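Local structure of 5-carboxymethyl-2-hydroxymuconate semialdehyde dehydrogenase (Thermus thermophilus, 2D4E) at residues T43-L47 with E199-F203; G115-R119 with P337-E343; P171-P175 with F300-R304; V344-P350 with N390-P394. The protein probably catalyses the NAD-dependent oxidation of 5-carboxymethyl-2-hydroxymuconate semialdehyde to the corresponding carboxylic acid. All blocks are in the same frame, centred on the assembly; numbering follows the deposited sequence.

Interaction 1: T43-L47 with E199-F203; sequences TFPSL and EWSPF. With NA (sodium ion), chain I; NAD (nicotinamide-adenine-dinucleotide), chain K.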
# COMPACT_ATOMS: atom_id res chain seq x y z
N THR C 43 49.37 -5.22 9.45
CA THR C 43 48.52 -6.04 8.61
C THR C 43 48.24 -7.35 9.34
O THR C 43 48.85 -7.64 10.36
CB THR C 43 49.19 -6.38 7.25
OG1 THR C 43 50.37 -7.15 7.48
CG2 THR C 43 49.55 -5.12 6.48
N PHE C 44 47.29 -8.12 8.81
CA PHE C 44 46.95 -9.41 9.39
C PHE C 44 46.75 -10.37 8.22
O PHE C 44 46.27 -9.99 7.16
CB PHE C 44 45.70 -9.31 10.28
CG PHE C 44 44.43 -9.02 9.53
CD1 PHE C 44 43.63 -10.06 9.04
CD2 PHE C 44 44.01 -7.71 9.32
CE1 PHE C 44 42.45 -9.80 8.37
CE2 PHE C 44 42.82 -7.43 8.64
CZ PHE C 44 42.04 -8.48 8.17
N PRO C 45 47.14 -11.64 8.40
CA PRO C 45 46.98 -12.61 7.32
C PRO C 45 45.62 -13.28 7.25
O PRO C 45 44.87 -13.30 8.23
CB PRO C 45 48.07 -13.62 7.63
CG PRO C 45 47.98 -13.70 9.14
CD PRO C 45 47.80 -12.25 9.57
N SER C 46 45.32 -13.83 6.07
CA SER C 46 44.09 -14.57 5.84
C SER C 46 44.53 -15.88 5.21
O SER C 46 45.27 -15.90 4.23
CB SER C 46 43.15 -13.83 4.89
OG SER C 46 41.98 -14.62 4.70
N LEU C 47 44.05 -16.99 5.78
CA LEU C 47 44.40 -18.32 5.31
C LEU C 47 43.50 -18.86 4.20
O LEU C 47 42.38 -18.39 3.99
CB LEU C 47 44.35 -19.31 6.48
CG LEU C 47 45.01 -18.90 7.81
CD1 LEU C 47 44.80 -20.00 8.84
CD2 LEU C 47 46.50 -18.65 7.59
N GLU C 199 37.12 -10.61 9.20
CA GLU C 199 38.57 -10.74 9.05
C GLU C 199 39.06 -12.06 8.46
O GLU C 199 40.18 -12.12 7.94
CB GLU C 199 39.27 -10.46 10.39
CG GLU C 199 38.78 -11.25 11.60
CD GLU C 199 37.65 -10.56 12.37
OE1 GLU C 199 37.65 -10.63 13.62
OE2 GLU C 199 36.76 -9.97 11.73
N TRP C 200 38.25 -13.11 8.52
CA TRP C 200 38.65 -14.41 7.98
C TRP C 200 38.56 -14.55 6.46
O TRP C 200 38.97 -15.58 5.91
CB TRP C 200 37.87 -15.54 8.65
CG TRP C 200 38.41 -15.94 9.99
CD1 TRP C 200 39.62 -15.59 10.52
CD2 TRP C 200 37.79 -16.81 10.95
NE1 TRP C 200 39.79 -16.19 11.74
CE2 TRP C 200 38.68 -16.94 12.03
CE3 TRP C 200 36.56 -17.49 10.99
CZ2 TRP C 200 38.40 -17.73 13.15
CZ3 TRP C 200 36.27 -18.28 12.12
CH2 TRP C 200 37.19 -18.39 13.18
N SER C 201 38.04 -13.53 5.77
CA SER C 201 37.92 -13.55 4.30
C SER C 201 37.76 -12.10 3.80
O SER C 201 36.76 -11.75 3.17
CB SER C 201 36.70 -14.38 3.88
OG SER C 201 35.51 -13.89 4.47
N PRO C 202 38.77 -11.27 4.04
CA PRO C 202 38.83 -9.85 3.68
C PRO C 202 39.03 -9.45 2.22
O PRO C 202 38.60 -8.37 1.81
CB PRO C 202 39.98 -9.35 4.54
CG PRO C 202 40.95 -10.48 4.41
CD PRO C 202 40.08 -11.73 4.55
N PHE C 203 39.69 -10.30 1.45
CA PHE C 203 40.01 -9.99 0.06
C PHE C 203 38.91 -9.50 -0.88
O PHE C 203 39.08 -8.47 -1.54
CB PHE C 203 40.73 -11.19 -0.57
CG PHE C 203 41.96 -11.58 0.17
CD1 PHE C 203 42.22 -12.91 0.47
CD2 PHE C 203 42.85 -10.61 0.62
CE1 PHE C 203 43.34 -13.27 1.22
CE2 PHE C 203 43.97 -10.96 1.37
CZ PHE C 203 44.21 -12.29 1.67
NA NA I . 40.48 -16.83 4.36
PA NAD K . 30.75 -12.67 13.88
O1A NAD K . 31.80 -12.80 14.87
O2A NAD K . 29.52 -12.09 14.44
O5B NAD K . 31.15 -11.75 12.60
C5B NAD K . 30.28 -10.76 11.96
C4B NAD K . 31.01 -9.44 11.94
O4B NAD K . 31.03 -9.02 13.32
C3B NAD K . 32.51 -9.53 11.53
O3B NAD K . 32.81 -8.63 10.45
C2B NAD K . 33.24 -9.20 12.85
O2B NAD K . 34.51 -8.55 12.65
C1B NAD K . 32.21 -8.33 13.55
N9A NAD K . 32.42 -8.28 14.99
C8A NAD K . 32.78 -9.28 15.86
N7A NAD K . 32.88 -8.87 17.15
C5A NAD K . 32.56 -7.52 17.06
C6A NAD K . 32.49 -6.48 18.07
N6A NAD K . 32.75 -6.70 19.36
N1A NAD K . 32.13 -5.22 17.63
C2A NAD K . 31.87 -4.99 16.28
N3A NAD K . 31.92 -5.88 15.29
C4A NAD K . 32.27 -7.13 15.74
O3 NAD K . 30.51 -14.06 13.30
PN NAD K . 30.62 -14.82 11.91
O1N NAD K . 31.46 -16.01 12.17
O2N NAD K . 31.11 -13.88 10.88
O5D NAD K . 29.12 -15.20 11.91
C5D NAD K . 28.49 -16.26 11.22
C4D NAD K . 27.12 -16.00 11.77
O4D NAD K . 26.39 -15.05 10.97
C3D NAD K . 26.25 -17.22 12.03
O3D NAD K . 25.67 -17.22 13.35
C2D NAD K . 25.22 -17.09 10.90
O2D NAD K . 23.99 -17.76 11.25
C1D NAD K . 25.11 -15.58 10.77
N1N NAD K . 24.57 -15.15 9.47
C2N NAD K . 23.26 -14.70 9.56
C3N NAD K . 22.68 -14.28 8.37
C7N NAD K . 21.24 -13.78 8.32
O7N NAD K . 20.78 -13.43 7.25
N7N NAD K . 20.50 -13.74 9.45
C4N NAD K . 23.40 -14.34 7.09
C5N NAD K . 24.74 -14.83 7.16
C6N NAD K . 25.38 -15.25 8.29
O HOH W 1 42.21 -13.88 8.59
O HOH W 2 40.29 -17.99 6.52
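This contact joins the edge of a two-stranded antiparallel sheet to the loop after strand 193-196 of the parallel NAD-binding sheet. A sodium ion and a water bridge the two, and no direct hydrogen bond links them. Residues 43-47 form an extended strand that pairs with strand 53-59. Phe44 points toward the loop. Its ring meets the carbonyl of Glu199 in the ring plane, with Phe44 CE1 3.3 Å from Glu199 O. Phe44 CZ also packs on Pro202 CB at 4.3 Å. The side chain of Pro45 turns away, but its carbonyl joins the contact. Water 1 donates to Pro45 O (2.7 Å) and to Glu199 O (2.8 Å). Ser46 again faces the loop, where its CA is 5.8 Å from that of Trp200. Ser46 CB lies 3.7 Å from Phe203 CE1, and Ser46 OG is 2.7 Å from the sodium. Leu47 O and Trp200 O each bind the ion at 2.5 Å, as does water 2. Asp113 completes the site. The loop also reaches the cofactor. Glu199 sits just past the strand, where Rossmann-like domains commonly hold the adenosine ribose. Its OE1 takes a hydrogen bond from Gly229 N, and its OE2 has a long, weak ion pair with Lys196. Glu199 OE2 also accepts a hydrogen bond from ribose hydroxyl O2B of NAD at 2.8 Å.

Interaction 2: G115-R119 with P337-E343; sequences GQVLR and PLDPETE
A helix start is held here against a turn-rich loop. Residues 115-117 are the linker between helices 103-114 and 118-136. Gly115 has left the first helix with positive phi (76/7), Val117 is the N-cap, and Leu118 and Arg119 begin the second helix. Pro337 begins the segment 337-343 and has the most surface covered on its side. Its CA is 4.1 Å from that of Val117. Leu118 N donates a nearly straight hydrogen bond to Pro337 O (3.1 Å, 173°), and Val117 CA makes a CH...O contact to the same Pro337 O at 3.5 Å. Leu338 CD2 then packs on Leu118 CD2 at 3.9 Å. Asp339 to Thr342 form a type I turn, closed by Thr342 N to Asp339 O (2.9 Å). Asp339 OD2 accepts from Glu341 N (2.9 Å), an Asx turn, and Asp339 OD1 forms a salt bridge to Arg382. Thr342 CG2 meets Val117 CG1 at 3.8 Å. Arg119, with chi1 p and chi2 and chi3 t, extends over the loop. Its NH2 (3.0 Å) and NH1 (3.2 Å) both donate to Thr342 O, so one carbonyl accepts from both terminal nitrogens. Glu343 OE1 bonds Gly514 N of the second subunit, and its OE2 bonds Arg333 N. Around the contact, helix 103-114 packs on Leu118, Pro337 and Leu338, helix 12-24 on both leucines, and strand 6-7 on Leu118 and Pro340.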
# COMPACT_ATOMS: atom_id res chain seq x y z
N GLY C 115 36.68 -20.83 1.12
CA GLY C 115 36.47 -22.26 1.00
C GLY C 115 35.23 -22.87 0.37
O GLY C 115 35.06 -24.10 0.43
N GLN C 116 34.35 -22.08 -0.24
CA GLN C 116 33.16 -22.65 -0.86
C GLN C 116 33.52 -23.14 -2.27
O GLN C 116 34.46 -22.64 -2.88
CB GLN C 116 32.03 -21.61 -0.96
CG GLN C 116 31.47 -21.13 0.39
CD GLN C 116 30.89 -22.25 1.25
OE1 GLN C 116 30.30 -23.20 0.73
NE2 GLN C 116 31.02 -22.12 2.56
N VAL C 117 32.78 -24.12 -2.78
CA VAL C 117 33.06 -24.64 -4.11
C VAL C 117 32.90 -23.53 -5.14
O VAL C 117 31.92 -22.78 -5.11
CB VAL C 117 32.14 -25.83 -4.46
CG1 VAL C 117 32.38 -26.97 -3.49
CG2 VAL C 117 30.70 -25.39 -4.41
N LEU C 118 33.85 -23.44 -6.06
CA LEU C 118 33.86 -22.39 -7.07
C LEU C 118 32.55 -22.10 -7.79
O LEU C 118 32.14 -20.94 -7.88
CB LEU C 118 34.97 -22.65 -8.10
CG LEU C 118 35.30 -21.47 -9.04
CD1 LEU C 118 35.64 -20.21 -8.22
CD2 LEU C 118 36.47 -21.85 -9.95
N ARG C 119 31.88 -23.13 -8.30
CA ARG C 119 30.63 -22.89 -9.02
C ARG C 119 29.57 -22.21 -8.14
O ARG C 119 28.82 -21.35 -8.61
CB ARG C 119 30.06 -24.20 -9.59
CG ARG C 119 29.65 -25.24 -8.55
CD ARG C 119 29.11 -26.50 -9.23
NE ARG C 119 28.71 -27.52 -8.27
CZ ARG C 119 29.56 -28.25 -7.55
NH1 ARG C 119 30.87 -28.10 -7.70
NH2 ARG C 119 29.09 -29.15 -6.70
N PRO C 337 37.85 -27.03 -3.11
CA PRO C 337 36.90 -26.06 -3.65
C PRO C 337 37.01 -25.88 -5.17
O PRO C 337 36.01 -25.61 -5.83
CB PRO C 337 37.24 -24.77 -2.90
CG PRO C 337 37.75 -25.27 -1.59
CD PRO C 337 38.63 -26.44 -2.01
N LEU C 338 38.22 -26.01 -5.70
CA LEU C 338 38.45 -25.84 -7.14
C LEU C 338 38.21 -27.10 -7.97
O LEU C 338 38.38 -27.08 -9.19
CB LEU C 338 39.87 -25.33 -7.37
CG LEU C 338 40.16 -23.95 -6.75
CD1 LEU C 338 41.64 -23.60 -6.90
CD2 LEU C 338 39.29 -22.90 -7.42
N ASP C 339 37.82 -28.19 -7.31
CA ASP C 339 37.54 -29.46 -8.00
C ASP C 339 36.05 -29.52 -8.35
O ASP C 339 35.20 -29.58 -7.46
CB ASP C 339 37.93 -30.63 -7.09
CG ASP C 339 37.63 -31.99 -7.71
OD1 ASP C 339 38.01 -33.01 -7.10
OD2 ASP C 339 37.02 -32.06 -8.81
N PRO C 340 35.72 -29.51 -9.65
CA PRO C 340 34.30 -29.57 -10.05
C PRO C 340 33.49 -30.74 -9.49
O PRO C 340 32.26 -30.70 -9.49
CB PRO C 340 34.37 -29.57 -11.58
CG PRO C 340 35.75 -30.07 -11.89
CD PRO C 340 36.59 -29.41 -10.83
N GLU C 341 34.17 -31.77 -8.98
CA GLU C 341 33.49 -32.93 -8.42
C GLU C 341 33.11 -32.76 -6.95
O GLU C 341 32.29 -33.51 -6.42
CB GLU C 341 34.36 -34.18 -8.56
CG GLU C 341 34.56 -34.63 -9.99
CD GLU C 341 33.25 -34.99 -10.66
OE1 GLU C 341 32.64 -36.00 -10.24
OE2 GLU C 341 32.84 -34.26 -11.59
N THR C 342 33.72 -31.78 -6.30
CA THR C 342 33.48 -31.51 -4.88
C THR C 342 32.07 -31.01 -4.58
O THR C 342 31.52 -30.19 -5.32
CB THR C 342 34.48 -30.46 -4.35
OG1 THR C 342 35.82 -30.93 -4.54
CG2 THR C 342 34.22 -30.19 -2.87
N GLU C 343 31.49 -31.50 -3.49
CA GLU C 343 30.16 -31.06 -3.07
C GLU C 343 30.30 -30.34 -1.74
O GLU C 343 29.61 -29.35 -1.48
CB GLU C 343 29.20 -32.25 -2.93
CG GLU C 343 28.90 -32.95 -4.25
CD GLU C 343 27.95 -34.13 -4.08
OE1 GLU C 343 26.80 -34.03 -4.54
OE2 GLU C 343 28.37 -35.14 -3.48

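Interaction 3: P171-P175 with F300-R304; sequences PWNAP and FNGER. With NAD (nicotinamide-adenine-dinucleotide), chain K.
Glu303, Asn173 and Phe300 carry most of this contact between two loops. The backbones come closest at Asn173 and Glu303, with CA atoms 6.5 Å apart. Phe300, Asn301 and Gly302 all have positive phi, giving a left-handed turn closed by Glu303 N to Phe300 O (2.8 Å). Asn173 (chi1 p, 73°) points at the turn, and its ND2 donates to Glu303 O at 2.8 Å. The Phe300 ring lies beside it: Asn173 O is 3.6 Å from Phe300 CE1, near the ring plane, and Ala174 CB is 3.8 Å from Phe300 CZ. Glu303 (chi1 m, chi2 t) brings OE2 to 3.3 Å from Trp172 CH2, while Ile348 N donates to that carboxylate. Trp172 (chi1 p) also borders the cofactor, with NE1 2.5 Å from NAD O1N and a weak hydrogen bond from Trp172 N to NAD O2N (3.4 Å). The Pro-Trp-Asn sequence is an aldehyde dehydrogenase motif at the NAD diphosphate; in relatives its asparagine contributes to the oxyanion hole.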
# COMPACT_ATOMS: atom_id res chain seq x y z
N PRO C 171 29.75 -11.02 7.87
CA PRO C 171 30.36 -12.31 8.24
C PRO C 171 31.32 -12.88 7.21
O PRO C 171 31.36 -12.43 6.06
CB PRO C 171 29.15 -13.20 8.46
CG PRO C 171 28.23 -12.74 7.38
CD PRO C 171 28.36 -11.23 7.42
N TRP C 172 32.07 -13.90 7.61
CA TRP C 172 33.08 -14.51 6.74
C TRP C 172 32.64 -15.56 5.72
O TRP C 172 33.40 -15.87 4.82
CB TRP C 172 34.20 -15.13 7.59
CG TRP C 172 33.72 -16.10 8.65
CD1 TRP C 172 33.67 -15.87 10.00
CD2 TRP C 172 33.21 -17.42 8.45
NE1 TRP C 172 33.16 -16.97 10.64
CE2 TRP C 172 32.86 -17.94 9.72
CE3 TRP C 172 33.00 -18.23 7.32
CZ2 TRP C 172 32.32 -19.22 9.90
CZ3 TRP C 172 32.47 -19.51 7.49
CH2 TRP C 172 32.13 -19.99 8.77
N ASN C 173 31.43 -16.09 5.84
CA ASN C 173 31.01 -17.16 4.93
C ASN C 173 30.69 -16.76 3.49
O ASN C 173 31.08 -17.47 2.56
CB ASN C 173 29.85 -17.96 5.54
CG ASN C 173 28.55 -17.20 5.55
OD1 ASN C 173 28.51 -16.00 5.85
ND2 ASN C 173 27.46 -17.90 5.25
N ALA C 174 30.01 -15.63 3.29
CA ALA C 174 29.65 -15.18 1.94
C ALA C 174 29.87 -13.67 1.81
O ALA C 174 28.92 -12.90 1.67
CB ALA C 174 28.20 -15.54 1.64
N PRO C 175 31.15 -13.24 1.83
CA PRO C 175 31.59 -11.84 1.73
C PRO C 175 30.90 -10.95 0.70
O PRO C 175 30.33 -9.92 1.05
CB PRO C 175 33.09 -11.98 1.46
CG PRO C 175 33.44 -13.21 2.21
CD PRO C 175 32.31 -14.14 1.84
N PHE C 300 26.75 -25.43 0.84
CA PHE C 300 27.53 -24.31 1.37
C PHE C 300 28.37 -24.74 2.59
O PHE C 300 28.57 -23.98 3.54
CB PHE C 300 26.58 -23.16 1.74
CG PHE C 300 27.15 -21.79 1.44
CD1 PHE C 300 27.76 -21.03 2.43
CD2 PHE C 300 27.09 -21.27 0.14
CE1 PHE C 300 28.31 -19.77 2.14
CE2 PHE C 300 27.64 -20.02 -0.16
CZ PHE C 300 28.25 -19.27 0.84
N ASN C 301 28.86 -25.98 2.52
CA ASN C 301 29.68 -26.58 3.58
C ASN C 301 29.04 -26.46 4.95
O ASN C 301 29.74 -26.41 5.95
CB ASN C 301 31.07 -25.93 3.64
CG ASN C 301 31.81 -25.98 2.31
OD1 ASN C 301 31.45 -26.76 1.42
ND2 ASN C 301 32.84 -25.16 2.17
N GLY C 302 27.71 -26.42 5.00
CA GLY C 302 27.03 -26.31 6.28
C GLY C 302 27.16 -24.94 6.94
O GLY C 302 26.64 -24.73 8.04
N GLU C 303 27.84 -24.02 6.28
CA GLU C 303 28.04 -22.68 6.83
C GLU C 303 27.03 -21.67 6.26
O GLU C 303 27.40 -20.61 5.74
CB GLU C 303 29.48 -22.24 6.57
CG GLU C 303 30.49 -23.25 7.10
CD GLU C 303 31.91 -23.00 6.63
OE1 GLU C 303 32.12 -22.84 5.41
OE2 GLU C 303 32.82 -22.98 7.48
N ARG C 304 25.76 -22.03 6.37
CA ARG C 304 24.66 -21.20 5.88
C ARG C 304 23.75 -20.88 7.06
O ARG C 304 23.35 -21.77 7.82
CB ARG C 304 23.89 -21.96 4.80
CG ARG C 304 22.74 -21.18 4.19
CD ARG C 304 22.97 -20.92 2.71
NE ARG C 304 22.84 -22.12 1.89
CZ ARG C 304 23.13 -22.17 0.59
NH1 ARG C 304 23.56 -21.07 -0.02
NH2 ARG C 304 22.99 -23.29 -0.09
PA NAD K . 30.75 -12.67 13.88
O1A NAD K . 31.80 -12.80 14.87
O2A NAD K . 29.52 -12.09 14.44
O5B NAD K . 31.15 -11.75 12.60
C5B NAD K . 30.28 -10.76 11.96
C4B NAD K . 31.01 -9.44 11.94
O4B NAD K . 31.03 -9.02 13.32
C3B NAD K . 32.51 -9.53 11.53
O3B NAD K . 32.81 -8.63 10.45
C2B NAD K . 33.24 -9.20 12.85
O2B NAD K . 34.51 -8.55 12.65
C1B NAD K . 32.21 -8.33 13.55
N9A NAD K . 32.42 -8.28 14.99
C8A NAD K . 32.78 -9.28 15.86
N7A NAD K . 32.88 -8.87 17.15
C5A NAD K . 32.56 -7.52 17.06
C6A NAD K . 32.49 -6.48 18.07
N6A NAD K . 32.75 -6.70 19.36
N1A NAD K . 32.13 -5.22 17.63
C2A NAD K . 31.87 -4.99 16.28
N3A NAD K . 31.92 -5.88 15.29
C4A NAD K . 32.27 -7.13 15.74
O3 NAD K . 30.51 -14.06 13.30
PN NAD K . 30.62 -14.82 11.91
O1N NAD K . 31.46 -16.01 12.17
O2N NAD K . 31.11 -13.88 10.88
O5D NAD K . 29.12 -15.20 11.91
C5D NAD K . 28.49 -16.26 11.22
C4D NAD K . 27.12 -16.00 11.77
O4D NAD K . 26.39 -15.05 10.97
C3D NAD K . 26.25 -17.22 12.03
O3D NAD K . 25.67 -17.22 13.35
C2D NAD K . 25.22 -17.09 10.90
O2D NAD K . 23.99 -17.76 11.25
C1D NAD K . 25.11 -15.58 10.77
N1N NAD K . 24.57 -15.15 9.47
C2N NAD K . 23.26 -14.70 9.56
C3N NAD K . 22.68 -14.28 8.37
C7N NAD K . 21.24 -13.78 8.32
O7N NAD K . 20.78 -13.43 7.25
N7N NAD K . 20.50 -13.74 9.45
C4N NAD K . 23.40 -14.34 7.09
C5N NAD K . 24.74 -14.83 7.16
C6N NAD K . 25.38 -15.25 8.29

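Interaction 4: V344-P350 with N390-P394; sequences VGPLIHP and NYLLP
Two extended loops run roughly antiparallel, with end-to-end directions 138° apart. Pro346 and Tyr391 are closest, their CA atoms 4.2 Å apart. Leu347 N donates to Asn390 O (2.7 Å, 171°). Further along, water 3 replaces a direct link, donating to Gly345 O (2.9 Å) and accepting from Leu392 N (2.7 Å). The far ends spread, with 8.0 Å between the CA atoms of Val344 and Pro394. Asn390 (chi1 m) is the most covered residue. Its ND2 donates to Leu347 O (3.2 Å) and also to Asn52, while OD1 rests 3.3 Å from Pro350 CA. Pro346 CB sits over the face of Tyr391 (chi1 m), 3.5 Å from the ring centroid, in a CH-pi contact. Leu347 CD1 meets Leu392 CB at 4.2 Å, and Val344 CG2 meets Pro394 CG at 4.2 Å. His349 is the N-cap of helix 350-365. The chemistry is thus mixed: asparagine and water satisfy backbone groups where no continuous strand pairing exists, and the apolar contacts add to these few polar links.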
# COMPACT_ATOMS: atom_id res chain seq x y z
N VAL C 344 31.20 -30.84 -0.90
CA VAL C 344 31.46 -30.22 0.39
C VAL C 344 32.95 -29.92 0.52
O VAL C 344 33.80 -30.81 0.38
CB VAL C 344 31.02 -31.14 1.57
CG1 VAL C 344 31.66 -30.67 2.87
CG2 VAL C 344 29.51 -31.11 1.70
N GLY C 345 33.26 -28.65 0.76
CA GLY C 345 34.64 -28.23 0.90
C GLY C 345 35.04 -28.10 2.36
O GLY C 345 34.35 -28.61 3.24
N PRO C 346 36.15 -27.40 2.64
CA PRO C 346 36.64 -27.20 4.00
C PRO C 346 35.99 -26.02 4.72
O PRO C 346 35.46 -25.11 4.08
CB PRO C 346 38.12 -26.96 3.79
CG PRO C 346 38.11 -26.12 2.54
CD PRO C 346 37.08 -26.81 1.66
N LEU C 347 36.03 -26.06 6.05
CA LEU C 347 35.48 -24.99 6.85
C LEU C 347 36.44 -23.82 6.79
O LEU C 347 37.62 -23.97 6.45
CB LEU C 347 35.25 -25.46 8.29
CG LEU C 347 34.32 -26.67 8.39
CD1 LEU C 347 34.01 -26.97 9.84
CD2 LEU C 347 33.02 -26.37 7.63
N ILE C 348 35.92 -22.64 7.12
CA ILE C 348 36.67 -21.39 7.06
C ILE C 348 38.03 -21.27 7.74
O ILE C 348 38.97 -20.72 7.16
CB ILE C 348 35.78 -20.23 7.56
CG1 ILE C 348 36.46 -18.88 7.29
CG2 ILE C 348 35.48 -20.40 9.04
CD1 ILE C 348 36.66 -18.59 5.81
N HIS C 349 38.15 -21.79 8.95
CA HIS C 349 39.39 -21.62 9.70
C HIS C 349 39.55 -22.78 10.68
O HIS C 349 38.56 -23.36 11.13
CB HIS C 349 39.29 -20.28 10.44
CG HIS C 349 40.56 -19.80 11.05
ND1 HIS C 349 41.05 -20.30 12.24
CD2 HIS C 349 41.43 -18.83 10.67
CE1 HIS C 349 42.16 -19.66 12.56
NE2 HIS C 349 42.41 -18.77 11.62
N PRO C 350 40.81 -23.14 11.02
CA PRO C 350 41.00 -24.24 11.97
C PRO C 350 40.30 -23.99 13.30
O PRO C 350 39.85 -24.92 13.95
CB PRO C 350 42.53 -24.34 12.10
CG PRO C 350 43.03 -23.00 11.62
CD PRO C 350 42.10 -22.68 10.48
N ASN C 390 40.75 -27.64 6.51
CA ASN C 390 39.78 -27.74 7.59
C ASN C 390 38.54 -28.53 7.16
O ASN C 390 37.42 -28.04 7.27
CB ASN C 390 39.38 -26.35 8.04
CG ASN C 390 40.57 -25.45 8.28
OD1 ASN C 390 41.44 -25.78 9.08
ND2 ASN C 390 40.63 -24.33 7.58
N TYR C 391 38.75 -29.75 6.68
CA TYR C 391 37.65 -30.58 6.21
C TYR C 391 36.95 -31.42 7.27
O TYR C 391 37.58 -32.16 8.03
CB TYR C 391 38.13 -31.52 5.09
CG TYR C 391 38.65 -30.81 3.86
CD1 TYR C 391 39.99 -30.40 3.76
CD2 TYR C 391 37.81 -30.55 2.78
CE1 TYR C 391 40.47 -29.76 2.62
CE2 TYR C 391 38.28 -29.92 1.63
CZ TYR C 391 39.61 -29.52 1.55
OH TYR C 391 40.06 -28.87 0.42
N LEU C 392 35.62 -31.30 7.31
CA LEU C 392 34.82 -32.05 8.25
C LEU C 392 33.86 -32.92 7.45
O LEU C 392 33.30 -32.48 6.45
CB LEU C 392 34.00 -31.12 9.16
CG LEU C 392 33.16 -31.89 10.19
CD1 LEU C 392 34.09 -32.47 11.27
CD2 LEU C 392 32.13 -30.98 10.82
N LEU C 393 33.70 -34.17 7.87
CA LEU C 393 32.79 -35.07 7.19
C LEU C 393 31.35 -34.67 7.48
O LEU C 393 31.02 -34.27 8.60
CB LEU C 393 33.02 -36.51 7.65
CG LEU C 393 34.32 -37.23 7.29
CD1 LEU C 393 34.41 -38.52 8.10
CD2 LEU C 393 34.36 -37.52 5.80
N PRO C 394 30.47 -34.74 6.47
CA PRO C 394 29.07 -34.39 6.73
C PRO C 394 28.66 -35.28 7.90
O PRO C 394 28.92 -36.48 7.90
CB PRO C 394 28.40 -34.75 5.41
CG PRO C 394 29.44 -34.34 4.41
CD PRO C 394 30.72 -34.88 5.02
O HOH W 3 34.00 -29.80 5.82

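Overall arrangement
From the N terminus, strand 43-48 pairs with strand 53-59 and then meets the loop 199-203, which closes interaction 1. Two further contacts open inside that loop and close beyond it: 171-175 closes on 300-304 and 115-119 on 337-343. Interactions 2 and 3 thus both cross interaction 1. Interaction 3 is nested within interaction 2, and both tie the NAD-binding half of the fold to the half built on the seven-stranded mixed sheet. Interaction 4 follows directly where interaction 2 ends and closes a short local loop at 390-394. The four also touch in space: Trp200 stacks on His349, Ser201 bonds Trp172, and Asn301 lies between Gly115 and Gly345. Interactions 1 and 3 both reach NAD.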